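Long-range contacts in flavin prenyltransferase PAD1, mitochondrial (Aspergillus niger, PDB 6QLG), which probably makes the prenylated FMN cofactor of a ferulic acid decarboxylase by joining a dimethylallyl group to reduced flavin without the help of a metal: residues R40-V44 with L211-D215; K58-L63 with V205-L209. All coordinates share one frame; numbering follows the deposited sequence.

Contact 1. Residues R40-V44 with L211-D215; sequences RRRIV and LFDLD
Ile43 lays its CD1 over one face of the Phe212 ring, and the Arg41 guanidinium has Phe212 O at its edge as acceptor, with Asp213 O farther off near the same plane. Segment 211-215 carries the end of the Schellman motif that closes helix 197-210, with Asp213 as its C-prime residue at positive phi, and it docks beside strand 42-47 in the parallel sheet of this flavoprotein fold. The methyl sits 4.2 Å from the Phe212 ring centroid, 24° off the normal, a CH-pi contact displaced toward the rim. That same CD1 also reaches Leu214 CD1 at 3.9 Å, filling the angle between ring and leucine. Val157 of strand 155-160 and Ile121 of strand 119-125 also pack against Phe212, which is buried.

Arg41, itself partly exposed, reaches across to the turn. Its chain bends at chi3 (42°), and the Arg41 and Leu214 side chains lie alongside one another, running opposite ways; Arg41 NH1 lies 3.6 Å from Leu214 CD2. Phe212 O takes two N-H groups, the one from NH1 being long and weak. The stronger bond, Arg41 NH2 to Phe212 O, is 2.9 Å long with 158° at the hydrogen, and the donor lies in the carbonyl plane.

Contact 2. Residues K58-L63 with V205-L209; sequences KVLIAL and VGRML. With DMA (dimethylallyl diphosphate), chain N.
Val59 and Val205, the residues of the two segments whose CA atoms come nearest, touch where helices 53-65 and 197-210 pack on the same side of the Rossmann-like parallel sheet. The axes of segments 58-63 and 205-209 approach to 10.3 Å and cross at -63°, and the contact between them is made by apolar side chains. The dense part is a cluster of methyl groups and the Met208 sulfur. Ala62 presents its CB both to Val205 CG1, at 4.0 Å, and to Leu209 CD1, at 3.8 Å. Leu63 CD2 touches both methyls of Leu209, the two side chains crossing at a slant. Val59 CG2, anti to the carbonyl carbon, meets Val205 CG1 and Met208 SD; the Val59 and Met208 side chains cross at about a right angle.

The packing thins toward Lys58, which is partly exposed: its CB rests on Val205 CG2, but the chain then leads away, and NZ forms salt bridges with Glu198 and Asp202.

Arg207 makes no contact with 58-63; its chain extends into the dimethylallyl diphosphate pocket. Glu152 of a second subunit forms a salt bridge with its NH2, and Tyr191 also holds the ligand. Bends at chi2 and chi3 bring the guanidinium to the diphosphate: Arg207 NH2 donates to O3A of dimethylallyl diphosphate over 3.2 Å, and NE to its O3B over 2.8 Å, at 168°.

Overall arrangement
The centres of the two contacts lie about 10 Å apart, and together they bring the last helix, 197-210 (contact 2), and the turn after it (contact 1) onto the first beta-alpha unit of the chain. Strand 42-47 and helix 53-65 follow one another, so the order is 40-44, 58-63, 205-209, 211-215, with contact 2 enclosed by contact 1. Leu63 of helix 53-65 packs on both Ile43 and Leu214, making one continuous apolar core, and Leu214 N probably bonds to Leu209 O. The early and late parts of the fold are thus fastened together beside the dimethylallyl diphosphate pocket: helix 197-210 packs on this core while carrying Arg207 to the diphosphate, at a pocket shared with another subunit.

Contact 1. Residues R40-V44 with L211-D215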
loop_
_atom_site.group_PDB
_atom_site.type_symbol
_atom_site.label_atom_id
_atom_site.label_comp_id
_atom_site.label_asym_id
_atom_site.label_seq_id
_atom_site.Cartn_x
_atom_site.Cartn_y
_atom_site.Cartn_z
ATOM N N ARG B 40 -20.630 -8.886 -38.612
ATOM C CA ARG B 40 -20.095 -7.545 -38.438
ATOM C C ARG B 40 -19.629 -7.333 -37.002
ATOM O O ARG B 40 -20.162 -7.923 -36.057
ATOM C CB ARG B 40 -21.143 -6.492 -38.800
ATOM C CG ARG B 40 -21.557 -6.493 -40.266
ATOM C CD ARG B 40 -22.124 -5.143 -40.681
ATOM N NE ARG B 40 -23.327 -4.797 -39.929
ATOM C CZ ARG B 40 -23.728 -3.552 -39.691
ATOM N NH1 ARG B 40 -23.022 -2.527 -40.149
ATOM N NH2 ARG B 40 -24.836 -3.330 -38.997
ATOM N N ARG B 41 -18.621 -6.481 -36.848
ATOM C CA ARG B 41 -18.145 -6.117 -35.523
ATOM C C ARG B 41 -19.202 -5.304 -34.785
ATOM O O ARG B 41 -19.873 -4.450 -35.371
ATOM C CB ARG B 41 -16.841 -5.326 -35.628
ATOM C CG ARG B 41 -15.809 -5.954 -36.553
ATOM C CD ARG B 41 -14.492 -5.189 -36.533
ATOM N NE ARG B 41 -14.110 -4.780 -35.183
ATOM C CZ ARG B 41 -13.007 -4.096 -34.894
ATOM N NH1 ARG B 41 -12.173 -3.740 -35.863
ATOM N NH2 ARG B 41 -12.738 -3.765 -33.638
ATOM N N ARG B 42 -19.353 -5.581 -33.492
ATOM C CA ARG B 42 -20.309 -4.891 -32.638
ATOM C C ARG B 42 -19.563 -4.028 -31.632
ATOM O O ARG B 42 -18.638 -4.506 -30.966
ATOM C CB ARG B 42 -21.206 -5.880 -31.892
ATOM C CG ARG B 42 -22.177 -6.661 -32.753
ATOM C CD ARG B 42 -22.631 -7.898 -32.001
ATOM N NE ARG B 42 -23.926 -8.401 -32.445
ATOM C CZ ARG B 42 -24.492 -9.507 -31.971
ATOM N NH1 ARG B 42 -23.876 -10.219 -31.035
ATOM N NH2 ARG B 42 -25.673 -9.899 -32.427
ATOM N N ILE B 43 -19.968 -2.766 -31.514
ATOM C CA ILE B 43 -19.409 -1.850 -30.530
ATOM C C ILE B 43 -20.556 -1.168 -29.800
ATOM O O ILE B 43 -21.463 -0.617 -30.435
ATOM C CB ILE B 43 -18.476 -0.807 -31.174
ATOM C CG1 ILE B 43 -17.166 -1.464 -31.611
ATOM C CG2 ILE B 43 -18.200 0.339 -30.206
ATOM C CD1 ILE B 43 -16.091 -0.477 -32.012
ATOM N N VAL B 44 -20.526 -1.220 -28.472
ATOM C CA VAL B 44 -21.504 -0.513 -27.655
ATOM C C VAL B 44 -21.062 0.936 -27.508
ATOM O O VAL B 44 -19.922 1.214 -27.117
ATOM C CB VAL B 44 -21.662 -1.187 -26.284
ATOM C CG1 VAL B 44 -22.643 -0.405 -25.421
ATOM C CG2 VAL B 44 -22.115 -2.631 -26.444
ATOM N N LEU B 211 -8.157 2.882 -30.884
ATOM C CA LEU B 211 -8.074 1.918 -29.796
ATOM C C LEU B 211 -8.896 0.663 -30.055
ATOM O O LEU B 211 -8.702 -0.338 -29.358
ATOM C CB LEU B 211 -8.510 2.579 -28.489
ATOM C CG LEU B 211 -7.564 3.693 -28.036
ATOM C CD1 LEU B 211 -8.243 4.630 -27.050
ATOM C CD2 LEU B 211 -6.297 3.098 -27.437
ATOM N N PHE B 212 -9.803 0.692 -31.031
ATOM C CA PHE B 212 -10.504 -0.498 -31.494
ATOM C C PHE B 212 -9.942 -1.010 -32.814
ATOM O O PHE B 212 -10.606 -1.799 -33.497
ATOM C CB PHE B 212 -12.000 -0.215 -31.634
ATOM C CG PHE B 212 -12.657 0.230 -30.359
ATOM C CD1 PHE B 212 -13.126 -0.698 -29.444
ATOM C CD2 PHE B 212 -12.803 1.579 -30.074
ATOM C CE1 PHE B 212 -13.730 -0.290 -28.269
ATOM C CE2 PHE B 212 -13.405 1.994 -28.900
ATOM C CZ PHE B 212 -13.870 1.058 -27.996
ATOM N N ASP B 213 -8.740 -0.564 -33.182
ATOM C CA ASP B 213 -8.101 -0.914 -34.450
ATOM C C ASP B 213 -9.004 -0.567 -35.631
ATOM O O ASP B 213 -9.266 -1.385 -36.516
ATOM C CB ASP B 213 -7.693 -2.388 -34.466
ATOM C CG ASP B 213 -6.787 -2.751 -33.305
ATOM O OD1 ASP B 213 -5.797 -2.024 -33.073
ATOM O OD2 ASP B 213 -7.064 -3.759 -32.624
ATOM N N LEU B 214 -9.485 0.675 -35.633
ATOM C CA LEU B 214 -10.332 1.206 -36.690
ATOM C C LEU B 214 -9.725 2.503 -37.204
ATOM O O LEU B 214 -9.284 3.346 -36.417
ATOM C CB LEU B 214 -11.762 1.455 -36.194
ATOM C CG LEU B 214 -12.601 0.214 -35.888
ATOM C CD1 LEU B 214 -13.813 0.588 -35.049
ATOM C CD2 LEU B 214 -13.026 -0.483 -37.176
ATOM N N ASP B 215 -9.707 2.656 -38.525
ATOM C CA ASP B 215 -9.096 3.805 -39.189
ATOM C C ASP B 215 -10.194 4.565 -39.927
ATOM O O ASP B 215 -10.651 4.131 -40.988
ATOM C CB ASP B 215 -7.990 3.351 -40.142
ATOM C CG ASP B 215 -7.233 4.512 -40.765
ATOM O OD1 ASP B 215 -7.512 5.679 -40.418
ATOM O OD2 ASP B 215 -6.348 4.252 -41.608
#

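Contact 2. Residues K58-L63 with V205-L209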
loop_
_atom_site.group_PDB
_atom_site.type_symbol
_atom_site.label_atom_id
_atom_site.label_comp_id
_atom_site.label_asym_id
_atom_site.label_seq_id
_atom_site.Cartn_x
_atom_site.Cartn_y
_atom_site.Cartn_z
ATOM N N LYS B 58 -20.627 12.043 -33.239
ATOM C CA LYS B 58 -19.680 11.823 -34.327
ATOM C C LYS B 58 -19.064 10.432 -34.272
ATOM O O LYS B 58 -18.650 9.901 -35.310
ATOM C CB LYS B 58 -18.595 12.897 -34.301
ATOM C CG LYS B 58 -19.113 14.281 -34.652
ATOM C CD LYS B 58 -18.043 15.122 -35.318
ATOM C CE LYS B 58 -18.640 16.029 -36.379
ATOM N NZ LYS B 58 -17.954 15.854 -37.689
ATOM N N VAL B 59 -18.993 9.822 -33.086
ATOM C CA VAL B 59 -18.534 8.439 -33.004
ATOM C C VAL B 59 -19.533 7.510 -33.684
ATOM O O VAL B 59 -19.150 6.604 -34.434
ATOM C CB VAL B 59 -18.286 8.039 -31.538
ATOM C CG1 VAL B 59 -18.266 6.525 -31.394
ATOM C CG2 VAL B 59 -16.974 8.636 -31.035
ATOM N N LEU B 60 -20.830 7.726 -33.444
ATOM C CA LEU B 60 -21.852 6.901 -34.081
ATOM C C LEU B 60 -21.803 7.037 -35.599
ATOM O O LEU B 60 -21.944 6.046 -36.325
ATOM C CB LEU B 60 -23.236 7.281 -33.555
ATOM C CG LEU B 60 -23.605 6.818 -32.145
ATOM C CD1 LEU B 60 -24.868 7.520 -31.667
ATOM C CD2 LEU B 60 -23.781 5.311 -32.104
ATOM N N ILE B 61 -21.600 8.258 -36.096
ATOM C CA ILE B 61 -21.525 8.478 -37.537
ATOM C C ILE B 61 -20.288 7.803 -38.117
ATOM O O ILE B 61 -20.349 7.170 -39.179
ATOM C CB ILE B 61 -21.545 9.988 -37.844
ATOM C CG1 ILE B 61 -22.897 10.592 -37.458
ATOM C CG2 ILE B 61 -21.237 10.248 -39.314
ATOM C CD1 ILE B 61 -22.901 12.106 -37.429
ATOM N N ALA B 62 -19.150 7.915 -37.426
ATOM C CA ALA B 62 -17.912 7.334 -37.933
ATOM C C ALA B 62 -17.971 5.810 -37.940
ATOM O O ALA B 62 -17.462 5.169 -38.868
ATOM C CB ALA B 62 -16.724 7.822 -37.102
ATOM N N LEU B 63 -18.581 5.212 -36.914
ATOM C CA LEU B 63 -18.668 3.756 -36.861
ATOM C C LEU B 63 -19.627 3.221 -37.918
ATOM O O LEU B 63 -19.391 2.151 -38.493
ATOM C CB LEU B 63 -19.099 3.300 -35.467
ATOM C CG LEU B 63 -18.073 3.429 -34.339
ATOM C CD1 LEU B 63 -18.721 3.099 -33.003
ATOM C CD2 LEU B 63 -16.873 2.532 -34.594
ATOM N N VAL B 205 -12.140 11.904 -32.467
ATOM C CA VAL B 205 -12.941 10.717 -32.753
ATOM C C VAL B 205 -12.099 9.665 -33.462
ATOM O O VAL B 205 -12.205 8.464 -33.176
ATOM C CB VAL B 205 -14.188 11.102 -33.572
ATOM C CG1 VAL B 205 -14.858 9.863 -34.149
ATOM C CG2 VAL B 205 -15.163 11.892 -32.709
ATOM N N GLY B 206 -11.242 10.095 -34.390
ATOM C CA GLY B 206 -10.376 9.148 -35.073
ATOM C C GLY B 206 -9.372 8.498 -34.140
ATOM O O GLY B 206 -9.054 7.315 -34.283
ATOM N N ARG B 207 -8.858 9.261 -33.173
ATOM C CA ARG B 207 -7.907 8.696 -32.223
ATOM C C ARG B 207 -8.592 7.764 -31.232
ATOM O O ARG B 207 -7.988 6.780 -30.791
ATOM C CB ARG B 207 -7.169 9.817 -31.490
ATOM C CG ARG B 207 -6.330 10.699 -32.403
ATOM C CD ARG B 207 -5.070 9.985 -32.877
ATOM N NE ARG B 207 -4.050 9.948 -31.831
ATOM C CZ ARG B 207 -3.762 8.874 -31.104
ATOM N NH1 ARG B 207 -4.413 7.736 -31.309
ATOM N NH2 ARG B 207 -2.823 8.936 -30.169
ATOM N N MET B 208 -9.845 8.056 -30.870
ATOM C CA MET B 208 -10.620 7.130 -30.048
ATOM C C MET B 208 -10.751 5.776 -30.728
ATOM O O MET B 208 -10.501 4.730 -30.117
ATOM C CB MET B 208 -12.013 7.699 -29.774
ATOM C CG MET B 208 -12.070 8.904 -28.868
ATOM S SD MET B 208 -13.740 9.591 -28.883
ATOM C CE MET B 208 -13.395 11.281 -28.396
ATOM N N LEU B 209 -11.155 5.779 -32.000
ATOM C CA LEU B 209 -11.434 4.532 -32.699
ATOM C C LEU B 209 -10.164 3.776 -33.066
ATOM O O LEU B 209 -10.244 2.586 -33.392
ATOM C CB LEU B 209 -12.273 4.814 -33.945
ATOM C CG LEU B 209 -13.613 5.503 -33.661
ATOM C CD1 LEU B 209 -14.458 5.607 -34.922
ATOM C CD2 LEU B 209 -14.380 4.779 -32.559
HETATM C C1 DMA N . 1.139 13.977 -30.657
HETATM O O1 DMA N . 0.592 12.693 -30.781
HETATM C C2 DMA N . 2.659 13.905 -30.785
HETATM C C3 DMA N . 3.281 14.589 -31.723
HETATM C C4 DMA N . 4.798 14.503 -31.843
HETATM C C5 DMA N . 2.490 15.464 -32.694
HETATM P PA DMA N . 0.076 11.927 -29.414
HETATM O O1A DMA N . 0.474 12.741 -28.203
HETATM O O2A DMA N . 0.696 10.554 -29.333
HETATM O O3A DMA N . -1.563 11.766 -29.450
HETATM P PB DMA N . -2.558 12.814 -30.237
HETATM O O1B DMA N . -1.972 14.202 -30.175
HETATM O O2B DMA N . -3.913 12.827 -29.568
HETATM O O3B DMA N . -2.695 12.377 -31.676
#